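Local coordinates for protein L-ornithine N(5)-monooxygenase (Pseudomonas aeruginosa, PDB 3S5W) that hydroxylates the side-chain nitrogen of L-ornithine with FAD, NADPH and oxygen, the first step towards the hydroxamate groups of the siderophore pyoverdin, at residues G189-F198 against V369-R377; F333-R341 against L351-L361. All blocks are in the same frame, centred on the assembly; numbering follows the deposited sequence.

Contact 1. Residues G189-F198 against V369-R377; sequences GGTPRIPQVF and VILATGYER. With NAP (NADP nicotinamide-adenine-dinucleotide phosphate), chain F.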
loop_
_atom_site.group_PDB
_atom_site.type_symbol
_atom_site.label_atom_id
_atom_site.label_comp_id
_atom_site.label_asym_id
_atom_site.label_seq_id
_atom_site.Cartn_x
_atom_site.Cartn_y
_atom_site.Cartn_z
ATOM N N GLY A 189 -2.146 5.003 -3.912
ATOM C CA GLY A 189 -1.576 3.732 -3.483
ATOM C C GLY A 189 -0.938 3.012 -4.654
ATOM O O GLY A 189 -0.855 3.578 -5.749
ATOM N N GLY A 190 -0.526 1.754 -4.454
ATOM C CA GLY A 190 0.125 1.015 -5.537
ATOM C C GLY A 190 -0.852 0.224 -6.405
ATOM O O GLY A 190 -2.026 0.066 -6.077
ATOM N N THR A 191 -0.352 -0.310 -7.504
ATOM C CA THR A 191 -1.143 -1.199 -8.323
ATOM C C THR A 191 -0.520 -2.596 -8.282
ATOM O O THR A 191 0.722 -2.731 -8.268
ATOM C CB THR A 191 -1.253 -0.663 -9.769
ATOM O OG1 THR A 191 0.039 -0.680 -10.363
ATOM C CG2 THR A 191 -1.744 0.801 -9.747
ATOM N N PRO A 192 -1.377 -3.626 -8.272
ATOM C CA PRO A 192 -0.923 -5.005 -8.164
ATOM C C PRO A 192 0.114 -5.341 -9.253
ATOM O O PRO A 192 -0.119 -5.077 -10.437
ATOM C CB PRO A 192 -2.210 -5.815 -8.380
ATOM C CG PRO A 192 -3.329 -4.892 -7.896
ATOM C CD PRO A 192 -2.853 -3.502 -8.219
ATOM N N ARG A 193 1.257 -5.886 -8.841
ATOM C CA ARG A 193 2.262 -6.359 -9.796
ATOM C C ARG A 193 1.911 -7.764 -10.276
ATOM O O ARG A 193 1.756 -8.679 -9.464
ATOM C CB ARG A 193 3.647 -6.370 -9.144
ATOM C CG ARG A 193 4.764 -6.863 -10.074
ATOM C CD ARG A 193 6.069 -7.101 -9.330
ATOM N NE ARG A 193 6.710 -5.850 -8.962
ATOM C CZ ARG A 193 7.079 -5.527 -7.728
ATOM N NH1 ARG A 193 6.854 -6.344 -6.698
ATOM N NH2 ARG A 193 7.670 -4.361 -7.526
ATOM N N ILE A 194 1.814 -7.950 -11.594
ATOM C CA ILE A 194 1.443 -9.240 -12.181
ATOM C C ILE A 194 2.650 -9.731 -12.991
ATOM O O ILE A 194 3.041 -9.034 -13.941
ATOM C CB ILE A 194 0.212 -9.074 -13.142
ATOM C CG1 ILE A 194 -0.957 -8.358 -12.437
ATOM C CG2 ILE A 194 -0.242 -10.435 -13.729
ATOM C CD1 ILE A 194 -1.506 -9.070 -11.177
ATOM N N PRO A 195 3.248 -10.900 -12.631
ATOM C CA PRO A 195 4.342 -11.406 -13.498
ATOM C C PRO A 195 3.812 -11.625 -14.928
ATOM O O PRO A 195 2.645 -11.992 -15.109
ATOM C CB PRO A 195 4.705 -12.753 -12.876
ATOM C CG PRO A 195 4.320 -12.596 -11.414
ATOM C CD PRO A 195 2.985 -11.829 -11.520
ATOM N N GLN A 196 4.666 -11.410 -15.928
ATOM C CA GLN A 196 4.185 -11.412 -17.309
ATOM C C GLN A 196 3.489 -12.704 -17.700
ATOM O O GLN A 196 2.473 -12.682 -18.401
ATOM C CB GLN A 196 5.282 -11.004 -18.304
ATOM C CG GLN A 196 4.717 -10.700 -19.738
ATOM C CD GLN A 196 4.375 -11.985 -20.492
ATOM O OE1 GLN A 196 4.986 -13.028 -20.247
ATOM N NE2 GLN A 196 3.407 -11.916 -21.421
ATOM N N VAL A 197 4.026 -13.823 -17.245
ATOM C CA VAL A 197 3.459 -15.147 -17.548
ATOM C C VAL A 197 1.970 -15.283 -17.171
ATOM O O VAL A 197 1.271 -16.146 -17.701
ATOM C CB VAL A 197 4.333 -16.324 -16.965
ATOM C CG1 VAL A 197 4.309 -16.402 -15.403
ATOM C CG2 VAL A 197 3.951 -17.662 -17.595
ATOM N N PHE A 198 1.505 -14.468 -16.228
ATOM C CA PHE A 198 0.109 -14.565 -15.816
ATOM C C PHE A 198 -0.784 -13.556 -16.498
ATOM O O PHE A 198 -1.992 -13.599 -16.281
ATOM C CB PHE A 198 -0.026 -14.440 -14.293
ATOM C CG PHE A 198 0.490 -15.632 -13.586
ATOM C CD1 PHE A 198 -0.277 -16.789 -13.528
ATOM C CD2 PHE A 198 1.752 -15.614 -13.026
ATOM C CE1 PHE A 198 0.195 -17.915 -12.910
ATOM C CE2 PHE A 198 2.243 -16.729 -12.382
ATOM C CZ PHE A 198 1.457 -17.893 -12.330
ATOM N N VAL A 369 -4.615 -19.998 -8.281
ATOM C CA VAL A 369 -3.273 -19.452 -8.172
ATOM C C VAL A 369 -3.375 -18.039 -7.558
ATOM O O VAL A 369 -4.014 -17.135 -8.118
ATOM C CB VAL A 369 -2.507 -19.408 -9.523
ATOM C CG1 VAL A 369 -1.114 -18.799 -9.353
ATOM C CG2 VAL A 369 -2.467 -20.798 -10.199
ATOM N N ILE A 370 -2.732 -17.860 -6.412
ATOM C CA ILE A 370 -2.682 -16.569 -5.754
ATOM C C ILE A 370 -1.333 -15.921 -6.080
ATOM O O ILE A 370 -0.263 -16.494 -5.825
ATOM C CB ILE A 370 -2.871 -16.713 -4.207
ATOM C CG1 ILE A 370 -4.148 -17.533 -3.905
ATOM C CG2 ILE A 370 -2.773 -15.340 -3.485
ATOM C CD1 ILE A 370 -4.359 -17.842 -2.384
ATOM N N LEU A 371 -1.397 -14.726 -6.636
ATOM C CA LEU A 371 -0.212 -13.928 -6.941
ATOM C C LEU A 371 0.088 -13.003 -5.759
ATOM O O LEU A 371 -0.529 -11.973 -5.601
ATOM C CB LEU A 371 -0.433 -13.124 -8.233
ATOM C CG LEU A 371 -0.872 -13.972 -9.432
ATOM C CD1 LEU A 371 -1.117 -13.056 -10.685
ATOM C CD2 LEU A 371 0.170 -15.003 -9.734
ATOM N N ALA A 372 1.035 -13.404 -4.908
ATOM C CA ALA A 372 1.411 -12.596 -3.747
ATOM C C ALA A 372 2.701 -11.875 -4.125
ATOM O O ALA A 372 3.764 -12.025 -3.478
ATOM C CB ALA A 372 1.585 -13.518 -2.515
ATOM N N THR A 373 2.598 -11.073 -5.187
ATOM C CA THR A 373 3.777 -10.595 -5.933
ATOM C C THR A 373 3.974 -9.096 -5.758
ATOM O O THR A 373 4.801 -8.464 -6.458
ATOM C CB THR A 373 3.690 -11.002 -7.448
ATOM O OG1 THR A 373 2.365 -10.744 -7.916
ATOM C CG2 THR A 373 3.945 -12.506 -7.620
ATOM N N GLY A 374 3.216 -8.498 -4.829
ATOM C CA GLY A 374 3.482 -7.096 -4.460
ATOM C C GLY A 374 2.922 -6.067 -5.429
ATOM O O GLY A 374 1.985 -6.348 -6.147
ATOM N N TYR A 375 3.489 -4.859 -5.422
ATOM C CA TYR A 375 2.819 -3.693 -6.049
ATOM C C TYR A 375 3.860 -2.891 -6.786
ATOM O O TYR A 375 5.045 -2.941 -6.439
ATOM C CB TYR A 375 2.104 -2.790 -4.997
ATOM C CG TYR A 375 1.050 -3.526 -4.231
ATOM C CD1 TYR A 375 1.412 -4.406 -3.203
ATOM C CD2 TYR A 375 -0.306 -3.415 -4.560
ATOM C CE1 TYR A 375 0.453 -5.145 -2.514
ATOM C CE2 TYR A 375 -1.281 -4.151 -3.859
ATOM C CZ TYR A 375 -0.883 -4.989 -2.841
ATOM O OH TYR A 375 -1.807 -5.713 -2.172
ATOM N N GLU A 376 3.411 -2.185 -7.817
ATOM C CA GLU A 376 4.216 -1.174 -8.489
ATOM C C GLU A 376 3.687 0.191 -8.114
ATOM O O GLU A 376 2.478 0.345 -7.835
ATOM C CB GLU A 376 4.151 -1.367 -10.011
ATOM C CG GLU A 376 4.772 -2.683 -10.414
ATOM C CD GLU A 376 4.577 -3.031 -11.866
ATOM O OE1 GLU A 376 5.438 -3.754 -12.395
ATOM O OE2 GLU A 376 3.572 -2.611 -12.486
ATOM N N ARG A 377 4.575 1.180 -8.145
ATOM C CA ARG A 377 4.209 2.575 -7.934
ATOM C C ARG A 377 4.556 3.412 -9.158
ATOM O O ARG A 377 5.692 3.851 -9.317
ATOM C CB ARG A 377 4.933 3.117 -6.706
ATOM C CG ARG A 377 4.506 2.441 -5.428
ATOM C CD ARG A 377 3.258 3.086 -4.900
ATOM N NE ARG A 377 2.820 2.451 -3.674
ATOM C CZ ARG A 377 2.402 3.115 -2.607
ATOM N NH1 ARG A 377 2.439 4.422 -2.588
ATOM N NH2 ARG A 377 2.004 2.467 -1.533
HETATM P PA NAP F . 7.104 -7.747 -1.793
HETATM O O1A NAP F . 7.897 -7.648 -0.562
HETATM O O2A NAP F . 7.499 -6.828 -2.842
HETATM O O5B NAP F . 7.089 -9.282 -2.192
HETATM C C5B NAP F . 6.905 -9.574 -3.527
HETATM C C4B NAP F . 7.167 -11.063 -3.613
HETATM O O4B NAP F . 6.745 -11.398 -4.904
HETATM C C3B NAP F . 8.667 -11.370 -3.501
HETATM O O3B NAP F . 8.749 -12.672 -2.936
HETATM C C2B NAP F . 9.053 -11.398 -4.990
HETATM O O2B NAP F . 10.102 -12.290 -5.232
HETATM C C1B NAP F . 7.781 -11.980 -5.652
HETATM N N9A NAP F . 7.740 -11.593 -7.071
HETATM C C8A NAP F . 7.651 -10.315 -7.583
HETATM N N7A NAP F . 7.658 -10.374 -8.933
HETATM C C5A NAP F . 7.778 -11.666 -9.284
HETATM C C6A NAP F . 7.864 -12.295 -10.527
HETATM N N6A NAP F . 7.852 -11.579 -11.645
HETATM N N1A NAP F . 7.989 -13.652 -10.566
HETATM C C2A NAP F . 8.022 -14.419 -9.432
HETATM N N3A NAP F . 7.939 -13.800 -8.191
HETATM C C4A NAP F . 7.838 -12.449 -8.128
HETATM O O3 NAP F . 5.524 -7.615 -1.486
HETATM P PN NAP F . 4.567 -8.070 -0.240
HETATM O O1N NAP F . 3.168 -7.769 -0.695
HETATM O O2N NAP F . 4.857 -9.458 0.246
HETATM O O5D NAP F . 5.063 -6.941 0.795
HETATM C C5D NAP F . 5.407 -7.041 2.160
HETATM C C4D NAP F . 4.938 -5.675 2.650
HETATM O O4D NAP F . 4.476 -5.613 3.973
HETATM C C3D NAP F . 5.924 -4.519 2.597
HETATM O O3D NAP F . 6.356 -4.252 1.285
HETATM C C2D NAP F . 5.059 -3.432 3.257
HETATM O O2D NAP F . 4.280 -2.619 2.389
HETATM C C1D NAP F . 4.119 -4.248 4.154
HETATM P P2B NAP F . 11.637 -11.830 -5.474
HETATM O O1X NAP F . 12.215 -13.075 -6.137
HETATM O O2X NAP F . 12.145 -11.549 -4.073
HETATM O O3X NAP F . 11.649 -10.584 -6.322
HETATM O O HOH W 1 2.667 -5.862 -13.332
#

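Contact 2. Residues F333-R341 against L351-L361; sequences FRCMTTVER and LALRDAGSGEL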
loop_
_atom_site.group_PDB
_atom_site.type_symbol
_atom_site.label_atom_id
_atom_site.label_comp_id
_atom_site.label_asym_id
_atom_site.label_seq_id
_atom_site.Cartn_x
_atom_site.Cartn_y
_atom_site.Cartn_z
ATOM N N PHE A 333 6.811 -26.631 -0.231
ATOM C CA PHE A 333 7.619 -25.427 -0.223
ATOM C C PHE A 333 8.531 -25.488 -1.462
ATOM O O PHE A 333 9.598 -26.104 -1.432
ATOM C CB PHE A 333 8.456 -25.347 1.062
ATOM C CG PHE A 333 9.176 -24.048 1.225
ATOM C CD1 PHE A 333 8.470 -22.886 1.543
ATOM C CD2 PHE A 333 10.559 -23.988 1.078
ATOM C CE1 PHE A 333 9.138 -21.656 1.678
ATOM C CE2 PHE A 333 11.244 -22.775 1.217
ATOM C CZ PHE A 333 10.509 -21.589 1.485
ATOM N N ARG A 334 8.097 -24.882 -2.556
ATOM C CA ARG A 334 8.844 -24.940 -3.829
ATOM C C ARG A 334 9.719 -23.722 -4.009
ATOM O O ARG A 334 9.372 -22.810 -4.742
ATOM C CB ARG A 334 7.890 -25.158 -5.005
ATOM C CG ARG A 334 6.996 -26.403 -4.776
ATOM C CD ARG A 334 5.916 -26.474 -5.831
ATOM N NE ARG A 334 6.145 -27.572 -6.737
ATOM C CZ ARG A 334 5.582 -28.762 -6.616
ATOM N NH1 ARG A 334 4.748 -29.008 -5.621
ATOM N NH2 ARG A 334 5.852 -29.702 -7.496
ATOM N N CYS A 335 10.863 -23.716 -3.316
ATOM C CA CYS A 335 11.812 -22.623 -3.424
ATOM C C CYS A 335 12.643 -22.825 -4.699
ATOM O O CYS A 335 12.574 -23.885 -5.299
ATOM C CB CYS A 335 12.691 -22.490 -2.178
ATOM S SG CYS A 335 13.344 -24.073 -1.557
ATOM N N MET A 336 13.335 -21.773 -5.117
ATOM C CA MET A 336 14.138 -21.738 -6.366
ATOM C C MET A 336 13.315 -22.165 -7.590
ATOM O O MET A 336 13.850 -22.810 -8.505
ATOM C CB MET A 336 15.421 -22.599 -6.251
ATOM C CG MET A 336 16.423 -22.053 -5.209
ATOM S SD MET A 336 17.854 -23.160 -5.151
ATOM C CE MET A 336 17.145 -24.757 -4.716
ATOM N N THR A 337 12.026 -21.805 -7.599
ATOM C CA THR A 337 11.117 -22.301 -8.620
ATOM C C THR A 337 10.492 -21.118 -9.354
ATOM O O THR A 337 10.050 -20.127 -8.725
ATOM C CB THR A 337 10.024 -23.223 -8.029
ATOM O OG1 THR A 337 10.623 -24.381 -7.448
ATOM C CG2 THR A 337 9.045 -23.691 -9.089
ATOM N N THR A 338 10.479 -21.223 -10.688
ATOM C CA THR A 338 9.972 -20.167 -11.556
ATOM C C THR A 338 8.830 -20.719 -12.378
ATOM O O THR A 338 8.941 -21.808 -12.918
ATOM C CB THR A 338 11.106 -19.630 -12.504
ATOM O OG1 THR A 338 12.163 -19.097 -11.695
ATOM C CG2 THR A 338 10.599 -18.521 -13.452
ATOM N N VAL A 339 7.732 -19.956 -12.470
ATOM C CA VAL A 339 6.669 -20.293 -13.410
ATOM C C VAL A 339 7.107 -19.918 -14.830
ATOM O O VAL A 339 7.253 -18.747 -15.147
ATOM C CB VAL A 339 5.330 -19.586 -13.076
ATOM C CG1 VAL A 339 4.257 -20.079 -14.074
ATOM C CG2 VAL A 339 4.895 -19.917 -11.640
ATOM N N GLU A 340 7.316 -20.928 -15.672
ATOM C CA GLU A 340 7.747 -20.690 -17.070
ATOM C C GLU A 340 6.579 -20.582 -18.044
ATOM O O GLU A 340 6.682 -19.915 -19.052
ATOM C CB GLU A 340 8.693 -21.795 -17.540
ATOM C CG GLU A 340 10.054 -21.684 -16.934
ATOM C CD GLU A 340 11.124 -22.455 -17.725
ATOM O OE1 GLU A 340 10.801 -23.240 -18.660
ATOM O OE2 GLU A 340 12.292 -22.240 -17.388
ATOM N N ARG A 341 5.469 -21.234 -17.715
ATOM C CA ARG A 341 4.254 -21.198 -18.529
ATOM C C ARG A 341 3.056 -21.339 -17.578
ATOM O O ARG A 341 3.127 -22.068 -16.600
ATOM C CB ARG A 341 4.267 -22.358 -19.563
ATOM C CG ARG A 341 3.042 -22.352 -20.521
ATOM C CD ARG A 341 2.899 -23.589 -21.455
ATOM N NE ARG A 341 3.161 -24.902 -20.840
ATOM C CZ ARG A 341 2.327 -25.589 -20.051
ATOM N NH1 ARG A 341 1.144 -25.097 -19.704
ATOM N NH2 ARG A 341 2.686 -26.774 -19.574
ATOM N N LEU A 351 0.697 -25.151 -14.404
ATOM C CA LEU A 351 1.903 -24.343 -14.291
ATOM C C LEU A 351 3.084 -25.224 -14.639
ATOM O O LEU A 351 3.199 -26.321 -14.100
ATOM C CB LEU A 351 2.106 -23.837 -12.848
ATOM C CG LEU A 351 1.062 -22.903 -12.225
ATOM C CD1 LEU A 351 1.587 -22.375 -10.870
ATOM C CD2 LEU A 351 0.703 -21.739 -13.150
ATOM N N ALA A 352 3.939 -24.728 -15.532
ATOM C CA ALA A 352 5.204 -25.378 -15.845
ATOM C C ALA A 352 6.249 -24.717 -14.949
ATOM O O ALA A 352 6.503 -23.513 -15.046
ATOM C CB ALA A 352 5.548 -25.239 -17.345
ATOM N N LEU A 353 6.813 -25.526 -14.058
ATOM C CA LEU A 353 7.659 -25.048 -12.966
ATOM C C LEU A 353 9.133 -25.473 -13.133
ATOM O O LEU A 353 9.450 -26.682 -13.184
ATOM C CB LEU A 353 7.114 -25.543 -11.638
ATOM C CG LEU A 353 5.668 -25.145 -11.282
ATOM C CD1 LEU A 353 5.302 -25.862 -9.984
ATOM C CD2 LEU A 353 5.478 -23.653 -11.151
ATOM N N ARG A 354 10.005 -24.482 -13.239
ATOM C CA ARG A 354 11.434 -24.749 -13.419
ATOM C C ARG A 354 12.113 -24.668 -12.061
ATOM O O ARG A 354 12.115 -23.612 -11.434
ATOM C CB ARG A 354 12.060 -23.730 -14.383
ATOM C CG ARG A 354 13.570 -23.929 -14.641
ATOM C CD ARG A 354 13.859 -25.095 -15.575
ATOM N NE ARG A 354 13.328 -24.858 -16.913
ATOM C CZ ARG A 354 13.309 -25.763 -17.894
ATOM N NH1 ARG A 354 13.776 -26.990 -17.691
ATOM N NH2 ARG A 354 12.791 -25.442 -19.070
ATOM N N ASP A 355 12.684 -25.777 -11.618
ATOM C CA ASP A 355 13.448 -25.818 -10.373
ATOM C C ASP A 355 14.914 -25.493 -10.711
ATOM O O ASP A 355 15.594 -26.329 -11.335
ATOM C CB ASP A 355 13.278 -27.223 -9.772
ATOM C CG ASP A 355 13.996 -27.414 -8.423
ATOM O OD1 ASP A 355 14.998 -26.728 -8.118
ATOM O OD2 ASP A 355 13.559 -28.303 -7.668
ATOM N N ALA A 356 15.402 -24.290 -10.363
ATOM C CA ALA A 356 16.821 -23.912 -10.645
ATOM C C ALA A 356 17.871 -24.793 -9.938
ATOM O O ALA A 356 18.995 -24.923 -10.416
ATOM C CB ALA A 356 17.087 -22.418 -10.362
ATOM N N GLY A 357 17.494 -25.411 -8.826
ATOM C CA GLY A 357 18.350 -26.367 -8.124
ATOM C C GLY A 357 18.754 -27.579 -8.954
ATOM O O GLY A 357 19.913 -28.006 -8.911
ATOM N N SER A 358 17.808 -28.112 -9.728
ATOM C CA SER A 358 18.016 -29.328 -10.529
ATOM C C SER A 358 17.956 -29.071 -12.040
ATOM O O SER A 358 18.324 -29.944 -12.826
ATOM C CB SER A 358 17.010 -30.408 -10.119
ATOM O OG SER A 358 15.685 -30.018 -10.465
ATOM N N GLY A 359 17.518 -27.873 -12.434
ATOM C CA GLY A 359 17.325 -27.494 -13.840
ATOM C C GLY A 359 16.089 -28.110 -14.481
ATOM O O GLY A 359 15.791 -27.851 -15.650
ATOM N N GLU A 360 15.364 -28.913 -13.708
ATOM C CA GLU A 360 14.216 -29.692 -14.188
ATOM C C GLU A 360 12.908 -28.921 -14.261
ATOM O O GLU A 360 12.676 -27.985 -13.492
ATOM C CB GLU A 360 14.004 -30.909 -13.304
ATOM C CG GLU A 360 15.134 -31.929 -13.398
ATOM C CD GLU A 360 14.720 -33.277 -12.858
ATOM O OE1 GLU A 360 14.320 -33.363 -11.669
ATOM O OE2 GLU A 360 14.797 -34.253 -13.632
ATOM N N LEU A 361 12.073 -29.331 -15.214
ATOM C CA LEU A 361 10.773 -28.738 -15.434
ATOM C C LEU A 361 9.723 -29.759 -15.067
ATOM O O LEU A 361 9.763 -30.901 -15.541
ATOM C CB LEU A 361 10.610 -28.301 -16.891
ATOM C CG LEU A 361 9.306 -27.584 -17.284
ATOM C CD1 LEU A 361 9.333 -26.168 -16.742
ATOM C CD2 LEU A 361 9.131 -27.577 -18.799
#

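Contact 1. Residues G189-F198 against V369-R377
Arg193 lies across the backbone of Thr373 to Tyr375 and meets it along its whole length. Its CB packs on Thr373 O and CG comes within 3.9 Å of Glu376 OE1. CG stands anti to the backbone N (chi1 180°), which carries the chain out along this backbone, and CD touches both Thr373 O and N7A of the NADP adenine. A bend at chi3 then turns the guanidinium back over the same residues. There NH1 donates to Thr373 O at 3.0 Å, and O2A of the NADP diphosphate lies at the edge of the group, in its plane. Tyr375 O sits over one face, 3.2 Å from NH2 but at an angle too poor for a hydrogen bond. The carboxylate of Glu376 stands nearly perpendicular to the guanidinium, short of a salt bridge, and would probably still ease its charge.

The backbones are tied through Thr191 and Glu376, an antiparallel hydrogen-bonded pair. In addition, the Thr373 hydroxyl OG1 donates to the backbone O of Arg193 at 2.7 Å. Pro195 CG packs against Thr373 CG2, and both touch the adenine. Beyond them Leu371 CD2 makes a CH-pi contact over the face of Phe198, 3.8 Å from the ring centroid, while Val369 CG1 packs 3.9 Å from Phe198 CE1. At the other end the guanidinium of Arg377 lies with one face on Gly189 C and Gly190 N.

Gly189, Tyr375 and Arg377 also touch FAD, so this short two-stranded pairing runs between the two cofactors. Strand 368-371 lies between strands 207-209 and 228-233 in the parallel sheet of the NADP-binding region, and Phe198 reaches on to Val207 and to strand 337-345.

Contact 2. Residues F333-R341 against L351-L361
Glu340 and Arg354 meet side-on: NE and NH2 of the arginine each take one carboxylate oxygen, although the two planes are turned 62° apart. The bond from Arg354 NE to Glu340 OE2 is short and almost straight, 2.9 Å at 177°. It lies in the guanidinium plane but meets OE2 from above the carboxylate. Arg354 NH2 reaches Glu340 OE1 at 3.0 Å on its syn side, more bent. Arg354 leaves its strand with CG anti to the backbone N, and bends at chi2 and chi3 turn its head toward Glu340, against which its CB also packs. A third bond, from NH1 to Gly359 O, and Leu361 CB over one guanidinium face further fix the rotation of the group.

On the face opposite Arg354, Val339 and Leu353 pack together with Leu351. Val339 crosses both leucines at a slant, its CG1 4.0 Å from Leu351 CD2 and its CG2 3.8 Å from Leu353 CD2. Thr337 sets its methyl CG2 against Leu353 CB at 3.7 Å and turns its hydroxyl to Cys335 O. Arg334 crosses Leu353 at about a right angle, NE against CD1, on its way to a salt bridge with Asp256. On the Arg354 face, Ala352 CB packs under one face of the Arg341 guanidinium, whose nitrogens bond to Thr343 and Glu350.

Thr338 and Arg354 form a hydrogen-bonded antiparallel pair, and Glu340 N donates to Ala352 O at 2.8 Å. At the far end Ala356 N bonds to Met336 O. This is a beta hairpin, strands 337-345 and 348-355, extended by 361-366 into a three-stranded antiparallel sheet. Its apolar side packs on Ile258 and Ile233 of the parallel sheet, and Thr338 touches the NADP-binding Arg260.

In the fold
Contact 1 lies nearer the middle of the chain and contact 2 towards its periphery, their centres about 19 Å apart. Both reach the five-stranded parallel sheet: contact 1 through strand 368-371, contact 2 through the edge strand 332-334. In sequence, contact 2 is nested within the long excursion that contact 1 closes. They meet where Val197 packs on Val339, Glu340 and Arg341, and where Phe198 touches Leu351. Contact 1 joins distant segments beside two cofactors, and Arg193 faces carbonyls and a phosphate. Contact 2 is a local hairpin with regular strand pairing, a salt bridge on its more exposed side and apolar packing on the inner one.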